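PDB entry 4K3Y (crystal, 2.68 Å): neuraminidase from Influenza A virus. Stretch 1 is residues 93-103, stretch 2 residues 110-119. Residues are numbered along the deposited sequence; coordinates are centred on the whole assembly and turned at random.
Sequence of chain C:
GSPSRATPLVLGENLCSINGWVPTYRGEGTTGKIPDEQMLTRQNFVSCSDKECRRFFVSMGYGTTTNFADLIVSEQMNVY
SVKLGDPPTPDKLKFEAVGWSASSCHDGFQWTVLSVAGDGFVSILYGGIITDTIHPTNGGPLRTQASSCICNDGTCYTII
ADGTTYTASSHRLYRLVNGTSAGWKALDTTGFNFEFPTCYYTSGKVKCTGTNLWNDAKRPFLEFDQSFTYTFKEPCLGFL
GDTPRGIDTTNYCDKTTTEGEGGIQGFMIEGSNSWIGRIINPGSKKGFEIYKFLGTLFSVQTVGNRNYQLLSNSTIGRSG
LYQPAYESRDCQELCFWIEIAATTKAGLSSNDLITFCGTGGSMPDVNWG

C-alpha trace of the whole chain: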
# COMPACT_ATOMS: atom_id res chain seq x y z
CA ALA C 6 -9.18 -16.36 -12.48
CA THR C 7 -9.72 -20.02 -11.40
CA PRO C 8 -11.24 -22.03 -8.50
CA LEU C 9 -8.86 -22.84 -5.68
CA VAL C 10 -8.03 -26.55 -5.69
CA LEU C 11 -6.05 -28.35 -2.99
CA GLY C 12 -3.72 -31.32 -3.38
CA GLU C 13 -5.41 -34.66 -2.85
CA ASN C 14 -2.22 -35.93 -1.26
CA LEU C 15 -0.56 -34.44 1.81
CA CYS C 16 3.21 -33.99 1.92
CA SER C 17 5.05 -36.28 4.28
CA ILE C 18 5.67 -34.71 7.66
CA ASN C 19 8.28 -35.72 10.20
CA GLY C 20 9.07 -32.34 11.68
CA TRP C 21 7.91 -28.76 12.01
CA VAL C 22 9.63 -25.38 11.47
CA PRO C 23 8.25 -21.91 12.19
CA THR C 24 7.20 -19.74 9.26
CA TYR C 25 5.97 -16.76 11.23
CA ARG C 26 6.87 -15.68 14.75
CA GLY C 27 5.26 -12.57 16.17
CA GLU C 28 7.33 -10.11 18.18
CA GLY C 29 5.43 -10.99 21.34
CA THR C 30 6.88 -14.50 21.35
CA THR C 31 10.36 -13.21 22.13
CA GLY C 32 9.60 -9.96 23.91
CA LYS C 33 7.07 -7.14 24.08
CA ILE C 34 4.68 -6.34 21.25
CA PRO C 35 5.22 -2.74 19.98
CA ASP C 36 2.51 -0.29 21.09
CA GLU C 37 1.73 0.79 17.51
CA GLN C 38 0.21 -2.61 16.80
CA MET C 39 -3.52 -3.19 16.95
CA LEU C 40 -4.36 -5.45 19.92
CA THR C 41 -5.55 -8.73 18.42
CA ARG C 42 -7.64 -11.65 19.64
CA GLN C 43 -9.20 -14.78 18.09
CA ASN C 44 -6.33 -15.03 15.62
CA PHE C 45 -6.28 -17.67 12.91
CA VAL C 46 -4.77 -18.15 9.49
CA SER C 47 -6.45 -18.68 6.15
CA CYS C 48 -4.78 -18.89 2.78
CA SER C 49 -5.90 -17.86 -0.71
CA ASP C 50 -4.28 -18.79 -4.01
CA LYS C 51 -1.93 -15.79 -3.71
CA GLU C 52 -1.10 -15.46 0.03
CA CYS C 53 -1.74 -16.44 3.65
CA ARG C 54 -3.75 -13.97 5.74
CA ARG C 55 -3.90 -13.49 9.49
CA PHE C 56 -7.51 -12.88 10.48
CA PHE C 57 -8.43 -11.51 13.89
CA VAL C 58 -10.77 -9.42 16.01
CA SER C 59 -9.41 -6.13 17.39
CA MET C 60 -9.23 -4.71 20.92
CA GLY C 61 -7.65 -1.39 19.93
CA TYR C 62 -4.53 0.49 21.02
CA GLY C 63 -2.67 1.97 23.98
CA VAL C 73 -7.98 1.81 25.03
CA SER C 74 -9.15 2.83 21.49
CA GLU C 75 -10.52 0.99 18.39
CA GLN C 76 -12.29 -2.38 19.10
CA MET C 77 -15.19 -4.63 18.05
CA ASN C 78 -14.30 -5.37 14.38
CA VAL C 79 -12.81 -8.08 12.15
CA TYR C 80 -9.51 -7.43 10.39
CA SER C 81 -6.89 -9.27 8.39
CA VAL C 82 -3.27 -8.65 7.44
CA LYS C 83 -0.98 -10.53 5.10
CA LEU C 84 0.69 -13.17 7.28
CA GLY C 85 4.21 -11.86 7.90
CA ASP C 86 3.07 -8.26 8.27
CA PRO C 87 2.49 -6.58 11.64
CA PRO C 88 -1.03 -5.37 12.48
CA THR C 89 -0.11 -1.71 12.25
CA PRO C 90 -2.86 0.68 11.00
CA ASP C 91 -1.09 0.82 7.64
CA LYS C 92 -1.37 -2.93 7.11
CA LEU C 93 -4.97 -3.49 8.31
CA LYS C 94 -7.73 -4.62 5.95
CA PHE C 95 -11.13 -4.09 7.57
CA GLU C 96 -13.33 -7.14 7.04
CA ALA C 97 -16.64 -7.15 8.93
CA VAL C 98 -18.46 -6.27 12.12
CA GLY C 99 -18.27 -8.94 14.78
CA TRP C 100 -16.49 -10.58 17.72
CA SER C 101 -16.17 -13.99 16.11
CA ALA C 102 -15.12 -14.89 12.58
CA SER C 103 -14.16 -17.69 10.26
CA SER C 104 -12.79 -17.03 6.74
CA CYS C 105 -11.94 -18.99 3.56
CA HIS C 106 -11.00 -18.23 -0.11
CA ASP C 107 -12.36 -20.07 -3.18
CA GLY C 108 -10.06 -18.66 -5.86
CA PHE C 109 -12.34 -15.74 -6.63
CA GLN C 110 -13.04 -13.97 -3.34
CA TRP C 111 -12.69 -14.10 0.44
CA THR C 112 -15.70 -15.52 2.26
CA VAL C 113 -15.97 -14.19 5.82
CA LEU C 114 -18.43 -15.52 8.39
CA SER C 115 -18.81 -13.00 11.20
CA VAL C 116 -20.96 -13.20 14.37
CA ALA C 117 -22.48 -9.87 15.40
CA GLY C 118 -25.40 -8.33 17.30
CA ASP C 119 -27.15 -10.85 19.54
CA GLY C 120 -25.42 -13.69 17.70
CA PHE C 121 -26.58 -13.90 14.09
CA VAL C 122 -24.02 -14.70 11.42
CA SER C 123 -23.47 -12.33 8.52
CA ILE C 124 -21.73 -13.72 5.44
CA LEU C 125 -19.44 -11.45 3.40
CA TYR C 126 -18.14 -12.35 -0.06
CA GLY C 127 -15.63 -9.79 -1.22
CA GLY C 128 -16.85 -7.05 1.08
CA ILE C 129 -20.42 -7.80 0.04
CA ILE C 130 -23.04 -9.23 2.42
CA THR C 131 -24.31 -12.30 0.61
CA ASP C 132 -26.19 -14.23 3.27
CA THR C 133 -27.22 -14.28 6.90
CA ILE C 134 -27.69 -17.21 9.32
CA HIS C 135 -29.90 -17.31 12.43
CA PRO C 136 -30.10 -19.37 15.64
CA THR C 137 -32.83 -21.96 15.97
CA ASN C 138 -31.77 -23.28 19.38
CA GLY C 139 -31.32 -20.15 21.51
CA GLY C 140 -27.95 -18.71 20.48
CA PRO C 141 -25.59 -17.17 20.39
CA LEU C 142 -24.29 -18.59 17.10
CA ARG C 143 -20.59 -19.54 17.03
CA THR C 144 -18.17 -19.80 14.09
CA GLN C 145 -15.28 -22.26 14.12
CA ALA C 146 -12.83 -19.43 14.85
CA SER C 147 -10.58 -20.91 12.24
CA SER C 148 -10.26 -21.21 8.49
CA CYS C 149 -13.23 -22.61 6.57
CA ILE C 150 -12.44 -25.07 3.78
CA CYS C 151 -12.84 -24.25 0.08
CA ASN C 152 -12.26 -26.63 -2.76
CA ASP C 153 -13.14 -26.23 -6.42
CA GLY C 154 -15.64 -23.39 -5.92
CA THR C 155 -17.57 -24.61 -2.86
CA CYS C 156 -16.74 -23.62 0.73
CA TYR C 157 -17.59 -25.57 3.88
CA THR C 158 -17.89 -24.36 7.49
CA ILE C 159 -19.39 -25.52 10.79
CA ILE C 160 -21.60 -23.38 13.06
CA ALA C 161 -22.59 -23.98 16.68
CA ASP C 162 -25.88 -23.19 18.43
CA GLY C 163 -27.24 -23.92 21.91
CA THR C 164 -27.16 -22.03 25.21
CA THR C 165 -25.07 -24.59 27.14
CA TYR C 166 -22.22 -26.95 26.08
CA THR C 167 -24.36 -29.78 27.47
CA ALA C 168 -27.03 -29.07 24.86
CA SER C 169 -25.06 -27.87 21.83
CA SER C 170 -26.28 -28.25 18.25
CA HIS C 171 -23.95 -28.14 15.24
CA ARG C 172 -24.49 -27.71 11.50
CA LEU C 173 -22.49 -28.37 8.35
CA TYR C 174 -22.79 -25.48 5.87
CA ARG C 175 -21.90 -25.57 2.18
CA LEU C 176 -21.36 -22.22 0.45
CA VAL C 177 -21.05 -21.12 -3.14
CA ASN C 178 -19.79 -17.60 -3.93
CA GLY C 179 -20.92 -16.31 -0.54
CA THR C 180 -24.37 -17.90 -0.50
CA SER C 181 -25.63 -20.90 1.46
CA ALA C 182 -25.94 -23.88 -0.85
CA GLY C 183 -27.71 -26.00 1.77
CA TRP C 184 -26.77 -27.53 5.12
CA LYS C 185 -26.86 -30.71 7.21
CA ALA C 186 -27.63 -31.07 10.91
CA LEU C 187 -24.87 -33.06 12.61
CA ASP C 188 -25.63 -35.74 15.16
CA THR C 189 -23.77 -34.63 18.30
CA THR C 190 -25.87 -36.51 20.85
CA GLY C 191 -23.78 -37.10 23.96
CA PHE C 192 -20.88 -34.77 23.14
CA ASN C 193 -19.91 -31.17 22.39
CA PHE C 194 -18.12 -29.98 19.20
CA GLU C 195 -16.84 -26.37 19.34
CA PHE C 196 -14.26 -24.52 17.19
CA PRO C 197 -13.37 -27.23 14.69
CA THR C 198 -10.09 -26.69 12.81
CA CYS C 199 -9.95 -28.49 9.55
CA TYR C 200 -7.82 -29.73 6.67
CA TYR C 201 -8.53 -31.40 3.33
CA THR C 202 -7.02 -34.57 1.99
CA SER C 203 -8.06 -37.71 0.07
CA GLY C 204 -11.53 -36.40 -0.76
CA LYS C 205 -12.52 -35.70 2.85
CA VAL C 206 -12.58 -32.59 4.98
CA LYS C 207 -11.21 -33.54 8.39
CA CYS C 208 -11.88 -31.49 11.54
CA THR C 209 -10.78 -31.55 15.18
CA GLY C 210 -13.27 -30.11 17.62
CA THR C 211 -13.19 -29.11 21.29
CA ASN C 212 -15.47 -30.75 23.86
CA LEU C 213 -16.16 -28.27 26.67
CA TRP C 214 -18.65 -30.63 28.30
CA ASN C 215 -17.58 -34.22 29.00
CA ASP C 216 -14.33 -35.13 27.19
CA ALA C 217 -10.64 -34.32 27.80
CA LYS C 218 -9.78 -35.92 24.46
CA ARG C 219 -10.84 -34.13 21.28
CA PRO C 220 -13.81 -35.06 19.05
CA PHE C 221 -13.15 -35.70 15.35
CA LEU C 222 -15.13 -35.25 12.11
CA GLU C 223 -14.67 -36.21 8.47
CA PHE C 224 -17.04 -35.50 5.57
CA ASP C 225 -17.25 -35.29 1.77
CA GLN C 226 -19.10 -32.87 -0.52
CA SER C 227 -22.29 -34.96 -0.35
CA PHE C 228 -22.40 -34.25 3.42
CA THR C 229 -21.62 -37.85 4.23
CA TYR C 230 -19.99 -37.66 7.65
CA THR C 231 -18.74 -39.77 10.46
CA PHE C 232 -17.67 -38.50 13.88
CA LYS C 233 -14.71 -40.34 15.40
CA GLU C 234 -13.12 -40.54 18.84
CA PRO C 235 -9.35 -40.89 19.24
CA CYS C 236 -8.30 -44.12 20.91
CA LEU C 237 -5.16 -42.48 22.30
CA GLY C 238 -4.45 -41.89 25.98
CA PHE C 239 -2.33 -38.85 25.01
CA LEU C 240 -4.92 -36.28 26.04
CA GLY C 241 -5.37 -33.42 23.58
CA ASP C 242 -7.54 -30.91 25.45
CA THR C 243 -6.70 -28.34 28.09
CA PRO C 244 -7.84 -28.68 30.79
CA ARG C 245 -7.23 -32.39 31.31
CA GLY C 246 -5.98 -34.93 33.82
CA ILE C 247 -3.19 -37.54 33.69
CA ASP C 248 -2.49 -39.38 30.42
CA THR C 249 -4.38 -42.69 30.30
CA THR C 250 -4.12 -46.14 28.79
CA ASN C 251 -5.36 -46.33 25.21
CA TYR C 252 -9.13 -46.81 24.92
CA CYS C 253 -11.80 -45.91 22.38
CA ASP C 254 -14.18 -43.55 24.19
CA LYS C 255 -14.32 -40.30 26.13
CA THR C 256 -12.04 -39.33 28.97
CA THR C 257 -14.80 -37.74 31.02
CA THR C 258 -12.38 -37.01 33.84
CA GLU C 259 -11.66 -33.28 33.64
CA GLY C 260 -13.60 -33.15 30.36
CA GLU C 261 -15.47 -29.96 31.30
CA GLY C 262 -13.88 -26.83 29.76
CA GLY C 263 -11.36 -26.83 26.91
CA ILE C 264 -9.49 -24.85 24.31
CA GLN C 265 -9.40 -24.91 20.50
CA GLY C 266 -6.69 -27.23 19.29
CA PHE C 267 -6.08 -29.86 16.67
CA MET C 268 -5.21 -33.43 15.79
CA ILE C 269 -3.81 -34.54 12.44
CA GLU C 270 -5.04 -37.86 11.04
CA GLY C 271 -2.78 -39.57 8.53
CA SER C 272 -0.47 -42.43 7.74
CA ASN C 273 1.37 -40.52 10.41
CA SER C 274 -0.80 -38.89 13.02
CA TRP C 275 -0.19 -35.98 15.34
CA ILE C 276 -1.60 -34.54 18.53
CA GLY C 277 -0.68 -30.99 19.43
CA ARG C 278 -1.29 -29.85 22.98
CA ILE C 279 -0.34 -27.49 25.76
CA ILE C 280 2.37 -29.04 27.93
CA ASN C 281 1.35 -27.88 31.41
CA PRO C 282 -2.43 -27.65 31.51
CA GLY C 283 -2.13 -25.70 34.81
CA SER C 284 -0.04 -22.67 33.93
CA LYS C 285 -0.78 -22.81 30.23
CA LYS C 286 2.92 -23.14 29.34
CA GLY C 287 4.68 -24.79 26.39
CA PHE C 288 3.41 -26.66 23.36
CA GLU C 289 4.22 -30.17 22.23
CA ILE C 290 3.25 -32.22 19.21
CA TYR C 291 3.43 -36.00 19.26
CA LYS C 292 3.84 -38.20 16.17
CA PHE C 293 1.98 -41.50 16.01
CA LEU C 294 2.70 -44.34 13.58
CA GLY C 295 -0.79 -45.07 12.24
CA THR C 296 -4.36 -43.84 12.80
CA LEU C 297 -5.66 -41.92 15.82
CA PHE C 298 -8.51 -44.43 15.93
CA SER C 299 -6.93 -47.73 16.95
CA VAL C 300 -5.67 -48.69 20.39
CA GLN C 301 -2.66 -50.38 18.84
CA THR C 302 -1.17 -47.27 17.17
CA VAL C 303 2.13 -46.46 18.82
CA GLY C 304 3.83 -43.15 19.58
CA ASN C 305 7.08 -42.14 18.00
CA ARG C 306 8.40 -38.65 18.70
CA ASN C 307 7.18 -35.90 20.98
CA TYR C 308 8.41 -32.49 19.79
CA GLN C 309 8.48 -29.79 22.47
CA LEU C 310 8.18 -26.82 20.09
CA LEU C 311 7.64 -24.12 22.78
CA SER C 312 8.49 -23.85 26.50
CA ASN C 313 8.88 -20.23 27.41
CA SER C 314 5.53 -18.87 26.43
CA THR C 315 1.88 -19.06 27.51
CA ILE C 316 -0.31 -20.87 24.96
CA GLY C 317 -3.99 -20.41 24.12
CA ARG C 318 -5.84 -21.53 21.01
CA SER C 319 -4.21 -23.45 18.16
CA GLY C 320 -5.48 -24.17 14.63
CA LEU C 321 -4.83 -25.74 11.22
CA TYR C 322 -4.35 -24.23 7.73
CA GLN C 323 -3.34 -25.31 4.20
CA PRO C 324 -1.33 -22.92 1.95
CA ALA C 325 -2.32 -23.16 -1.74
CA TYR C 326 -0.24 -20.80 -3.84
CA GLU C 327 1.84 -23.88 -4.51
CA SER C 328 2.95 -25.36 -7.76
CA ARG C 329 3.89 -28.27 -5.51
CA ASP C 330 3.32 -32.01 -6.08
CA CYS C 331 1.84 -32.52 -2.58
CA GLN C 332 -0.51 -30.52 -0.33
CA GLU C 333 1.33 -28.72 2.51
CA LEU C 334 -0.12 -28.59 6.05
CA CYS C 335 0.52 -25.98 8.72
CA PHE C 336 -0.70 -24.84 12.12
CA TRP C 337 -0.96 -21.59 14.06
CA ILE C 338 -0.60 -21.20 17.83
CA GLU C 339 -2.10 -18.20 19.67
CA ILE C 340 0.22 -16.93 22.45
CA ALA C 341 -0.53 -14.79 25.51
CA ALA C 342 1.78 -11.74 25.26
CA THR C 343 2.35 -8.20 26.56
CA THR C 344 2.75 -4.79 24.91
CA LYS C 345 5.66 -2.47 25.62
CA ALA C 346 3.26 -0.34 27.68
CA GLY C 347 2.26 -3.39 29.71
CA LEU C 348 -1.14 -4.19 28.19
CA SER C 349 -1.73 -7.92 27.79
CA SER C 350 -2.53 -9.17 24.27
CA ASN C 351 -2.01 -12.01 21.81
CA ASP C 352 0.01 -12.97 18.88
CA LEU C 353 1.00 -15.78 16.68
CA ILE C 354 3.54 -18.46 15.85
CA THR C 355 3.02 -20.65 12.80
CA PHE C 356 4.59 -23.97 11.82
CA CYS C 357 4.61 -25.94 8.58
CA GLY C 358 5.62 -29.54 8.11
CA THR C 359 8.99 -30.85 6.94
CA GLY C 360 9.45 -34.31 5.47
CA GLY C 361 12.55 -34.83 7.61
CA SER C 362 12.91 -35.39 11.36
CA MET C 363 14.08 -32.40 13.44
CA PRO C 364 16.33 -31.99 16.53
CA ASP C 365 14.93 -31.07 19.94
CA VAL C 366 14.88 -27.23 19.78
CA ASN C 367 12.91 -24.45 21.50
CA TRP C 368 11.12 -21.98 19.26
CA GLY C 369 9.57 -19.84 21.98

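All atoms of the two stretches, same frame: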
# COMPACT_ATOMS: atom_id res chain seq x y z
N LEU C 93 -3.65 -2.93 7.98
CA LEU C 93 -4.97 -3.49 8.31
C LEU C 93 -5.96 -3.44 7.16
O LEU C 93 -6.19 -2.37 6.60
CB LEU C 93 -5.58 -2.72 9.48
CG LEU C 93 -5.43 -3.31 10.88
CD1 LEU C 93 -4.09 -3.99 11.02
CD2 LEU C 93 -5.56 -2.23 11.93
N LYS C 94 -6.54 -4.59 6.80
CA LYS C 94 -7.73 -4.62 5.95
C LYS C 94 -8.94 -4.85 6.85
O LYS C 94 -9.00 -5.86 7.56
CB LYS C 94 -7.63 -5.73 4.90
CG LYS C 94 -8.94 -6.05 4.13
CD LYS C 94 -8.62 -6.64 2.73
CE LYS C 94 -9.69 -7.59 2.19
NZ LYS C 94 -9.07 -8.87 1.67
N PHE C 95 -9.87 -3.91 6.85
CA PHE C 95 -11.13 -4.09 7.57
C PHE C 95 -12.00 -5.14 6.86
O PHE C 95 -12.03 -5.20 5.63
CB PHE C 95 -11.86 -2.75 7.70
CG PHE C 95 -13.28 -2.87 8.15
CD1 PHE C 95 -13.58 -3.07 9.50
CD2 PHE C 95 -14.31 -2.76 7.24
CE1 PHE C 95 -14.89 -3.17 9.92
CE2 PHE C 95 -15.63 -2.87 7.67
CZ PHE C 95 -15.91 -3.07 9.01
N GLU C 96 -12.69 -5.97 7.63
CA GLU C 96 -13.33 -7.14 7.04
C GLU C 96 -14.84 -7.24 7.29
O GLU C 96 -15.61 -7.56 6.38
CB GLU C 96 -12.61 -8.40 7.50
CG GLU C 96 -11.21 -8.56 6.91
CD GLU C 96 -11.22 -9.13 5.49
OE1 GLU C 96 -12.33 -9.28 4.90
OE2 GLU C 96 -10.11 -9.44 4.96
N ALA C 97 -15.25 -6.97 8.53
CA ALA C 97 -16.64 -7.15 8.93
C ALA C 97 -16.86 -6.59 10.32
O ALA C 97 -15.92 -6.17 10.99
CB ALA C 97 -17.03 -8.65 8.89
N VAL C 98 -18.12 -6.59 10.74
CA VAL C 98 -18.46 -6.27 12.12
C VAL C 98 -18.70 -7.58 12.84
O VAL C 98 -19.44 -8.44 12.35
CB VAL C 98 -19.73 -5.43 12.19
CG1 VAL C 98 -19.84 -4.74 13.54
CG2 VAL C 98 -19.73 -4.41 11.07
N GLY C 99 -18.06 -7.75 13.99
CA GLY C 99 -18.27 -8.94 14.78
C GLY C 99 -17.23 -9.16 15.86
O GLY C 99 -16.25 -8.41 15.94
N TRP C 100 -17.46 -10.18 16.69
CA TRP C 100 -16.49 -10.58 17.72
C TRP C 100 -15.94 -11.96 17.41
O TRP C 100 -15.02 -12.44 18.07
CB TRP C 100 -17.13 -10.61 19.11
CG TRP C 100 -18.55 -10.17 19.18
CD1 TRP C 100 -19.65 -10.86 18.75
CD2 TRP C 100 -19.04 -8.95 19.76
NE1 TRP C 100 -20.79 -10.13 19.01
CE2 TRP C 100 -20.44 -8.95 19.63
CE3 TRP C 100 -18.42 -7.84 20.37
CZ2 TRP C 100 -21.24 -7.90 20.08
CZ3 TRP C 100 -19.21 -6.80 20.83
CH2 TRP C 100 -20.60 -6.84 20.68
N SER C 101 -16.52 -12.60 16.40
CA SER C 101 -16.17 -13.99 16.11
C SER C 101 -16.25 -14.22 14.60
O SER C 101 -17.28 -13.94 13.96
CB SER C 101 -17.10 -14.93 16.88
OG SER C 101 -16.96 -16.29 16.46
N ALA C 102 -15.17 -14.72 14.03
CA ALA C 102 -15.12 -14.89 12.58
C ALA C 102 -14.42 -16.17 12.14
O ALA C 102 -13.51 -16.66 12.80
CB ALA C 102 -14.49 -13.66 11.90
N SER C 103 -14.88 -16.68 11.02
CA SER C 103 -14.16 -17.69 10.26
C SER C 103 -14.02 -17.12 8.84
O SER C 103 -14.90 -16.39 8.36
CB SER C 103 -14.97 -18.98 10.27
OG SER C 103 -14.26 -20.05 9.67
N GLN C 110 -13.03 -14.93 -4.44
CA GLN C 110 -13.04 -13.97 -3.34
C GLN C 110 -12.92 -14.58 -1.93
O GLN C 110 -13.10 -15.80 -1.73
CB GLN C 110 -14.30 -13.11 -3.44
CG GLN C 110 -14.01 -11.64 -3.62
CD GLN C 110 -13.91 -11.25 -5.07
OE1 GLN C 110 -14.45 -11.92 -5.94
NE2 GLN C 110 -13.21 -10.16 -5.33
N TRP C 111 -12.61 -13.72 -0.97
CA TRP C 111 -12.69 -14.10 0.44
C TRP C 111 -14.14 -14.19 0.93
O TRP C 111 -14.93 -13.22 0.81
CB TRP C 111 -11.94 -13.09 1.33
CG TRP C 111 -10.47 -13.25 1.27
CD1 TRP C 111 -9.59 -12.46 0.59
CD2 TRP C 111 -9.69 -14.27 1.91
NE1 TRP C 111 -8.31 -12.93 0.77
CE2 TRP C 111 -8.34 -14.03 1.58
CE3 TRP C 111 -10.01 -15.35 2.74
CZ2 TRP C 111 -7.30 -14.85 2.04
CZ3 TRP C 111 -8.97 -16.16 3.20
CH2 TRP C 111 -7.64 -15.91 2.85
N THR C 112 -14.48 -15.35 1.49
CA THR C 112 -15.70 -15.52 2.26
C THR C 112 -15.40 -15.32 3.76
O THR C 112 -14.47 -15.92 4.32
CB THR C 112 -16.30 -16.91 2.06
OG1 THR C 112 -16.48 -17.16 0.66
CG2 THR C 112 -17.63 -17.01 2.80
N VAL C 113 -16.17 -14.45 4.40
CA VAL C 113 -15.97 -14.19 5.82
C VAL C 113 -17.27 -14.38 6.60
O VAL C 113 -18.24 -13.64 6.39
CB VAL C 113 -15.46 -12.76 6.04
CG1 VAL C 113 -15.39 -12.43 7.53
CG2 VAL C 113 -14.09 -12.58 5.38
N LEU C 114 -17.30 -15.37 7.49
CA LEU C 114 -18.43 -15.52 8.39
C LEU C 114 -18.15 -14.80 9.69
O LEU C 114 -17.18 -15.10 10.37
CB LEU C 114 -18.75 -16.98 8.67
CG LEU C 114 -19.13 -17.73 7.39
CD1 LEU C 114 -17.90 -18.41 6.80
CD2 LEU C 114 -20.25 -18.72 7.65
N SER C 115 -19.01 -13.84 10.03
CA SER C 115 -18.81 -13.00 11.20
C SER C 115 -20.06 -12.96 12.09
O SER C 115 -21.15 -12.63 11.61
CB SER C 115 -18.39 -11.59 10.78
OG SER C 115 -18.06 -10.79 11.91
N VAL C 116 -19.89 -13.29 13.37
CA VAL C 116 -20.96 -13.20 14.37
C VAL C 116 -21.06 -11.79 14.94
O VAL C 116 -20.06 -11.23 15.39
CB VAL C 116 -20.72 -14.18 15.55
CG1 VAL C 116 -21.81 -14.01 16.62
CG2 VAL C 116 -20.67 -15.62 15.07
N ALA C 117 -22.26 -11.23 14.94
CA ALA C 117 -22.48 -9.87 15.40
C ALA C 117 -23.80 -9.77 16.14
O ALA C 117 -24.52 -10.77 16.26
CB ALA C 117 -22.45 -8.90 14.22
N GLY C 118 -24.13 -8.58 16.63
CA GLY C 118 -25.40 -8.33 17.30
C GLY C 118 -25.65 -9.23 18.49
O GLY C 118 -24.83 -9.29 19.41
N ASP C 119 -26.78 -9.93 18.48
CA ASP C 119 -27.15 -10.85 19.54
C ASP C 119 -26.68 -12.28 19.23
O ASP C 119 -26.98 -13.24 19.96
CB ASP C 119 -28.66 -10.81 19.78
CG ASP C 119 -29.45 -10.63 18.48
OD1 ASP C 119 -29.14 -11.33 17.49
OD2 ASP C 119 -30.38 -9.79 18.46

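Four of the five hydrogen bonds between the stretches are backbone to backbone. The strand that passes through Ala102 and Ser103 runs antiparallel to strand 111-117, their axes 4.7 Å apart at closest approach. Ser103 and Leu114 form the hydrogen-bonded pair: Ser103 N donates to Leu114 O at 2.9 Å, and Leu114 N donates to Ser103 O at 2.7 Å. Further along, Val116 N reaches Ser101 O at 2.8 Å with a nearly straight N-H...O angle of 169°, and Trp100 N donates to Val116 O at 3.1 Å, so both polar backbone atoms of Val116 are used. Ala102 and Ser115 sit between these bonds as a non-hydrogen-bonded pair. Here CA-H...O contacts fill in, Ala102 CA to Leu114 O at 3.0 Å and Ser115 CA to Ser101 O at 3.3 Å.

One side chain joins the backbone network. Ser115, with chi1 in the t well, donates its OG to Val98 O at 2.8 Å. A small hydroxyl suits this buried place because it supplies a donor to a carbonyl at the end of strand 94-98, tying that strand to 111-117 although their axes come no closer than 7.1 Å.

Gly99 makes the close passage possible. Its CA lies 3.0 Å from Val116 O and 3.4 Å from Ser115 OG; a CB would point toward the other stretch and clash with both atoms. Its backbone angles (165/174) would also jam a CB against the preceding carbonyl, so glycine is required twice over. Gly118, by contrast, meets nothing across the contact that a CB would strike; its positive phi is what favours glycine.

Alternation along the paired strands sorts the side chains: Ala102 and Ser115 point to one face, Ser101, Ser103, Leu114 and Val116 to the other, where Ser101 CB and Val116 CB are 3.9 Å apart. The hydroxyls of Ser101 and Ser103 are satisfied elsewhere in the structure. Two apolar side-chain contacts add to this. Ala97 is buried and small enough for its CB to approach Val113 CG1 at 4.3 Å, and Ser115 CB at 3.8 Å. Trp100, exposed, starts sideways, but its ring end comes nearer: CD1 lies 4.4 Å from Val116 CG1, and the ring edge meets Gly118 O, 3.9 Å from CZ2.

The salt bridge here lies within the first stretch. Lys94 NZ and Glu96 OE2 form it at 3.5 Å, while both side chains also lean on the partner strand, Lys94 NZ 3.8 Å from Trp111 CD1 and Glu96 OE1 3.8 Å from Val113 CG2. Altogether, 649 Å² is buried between the stretches.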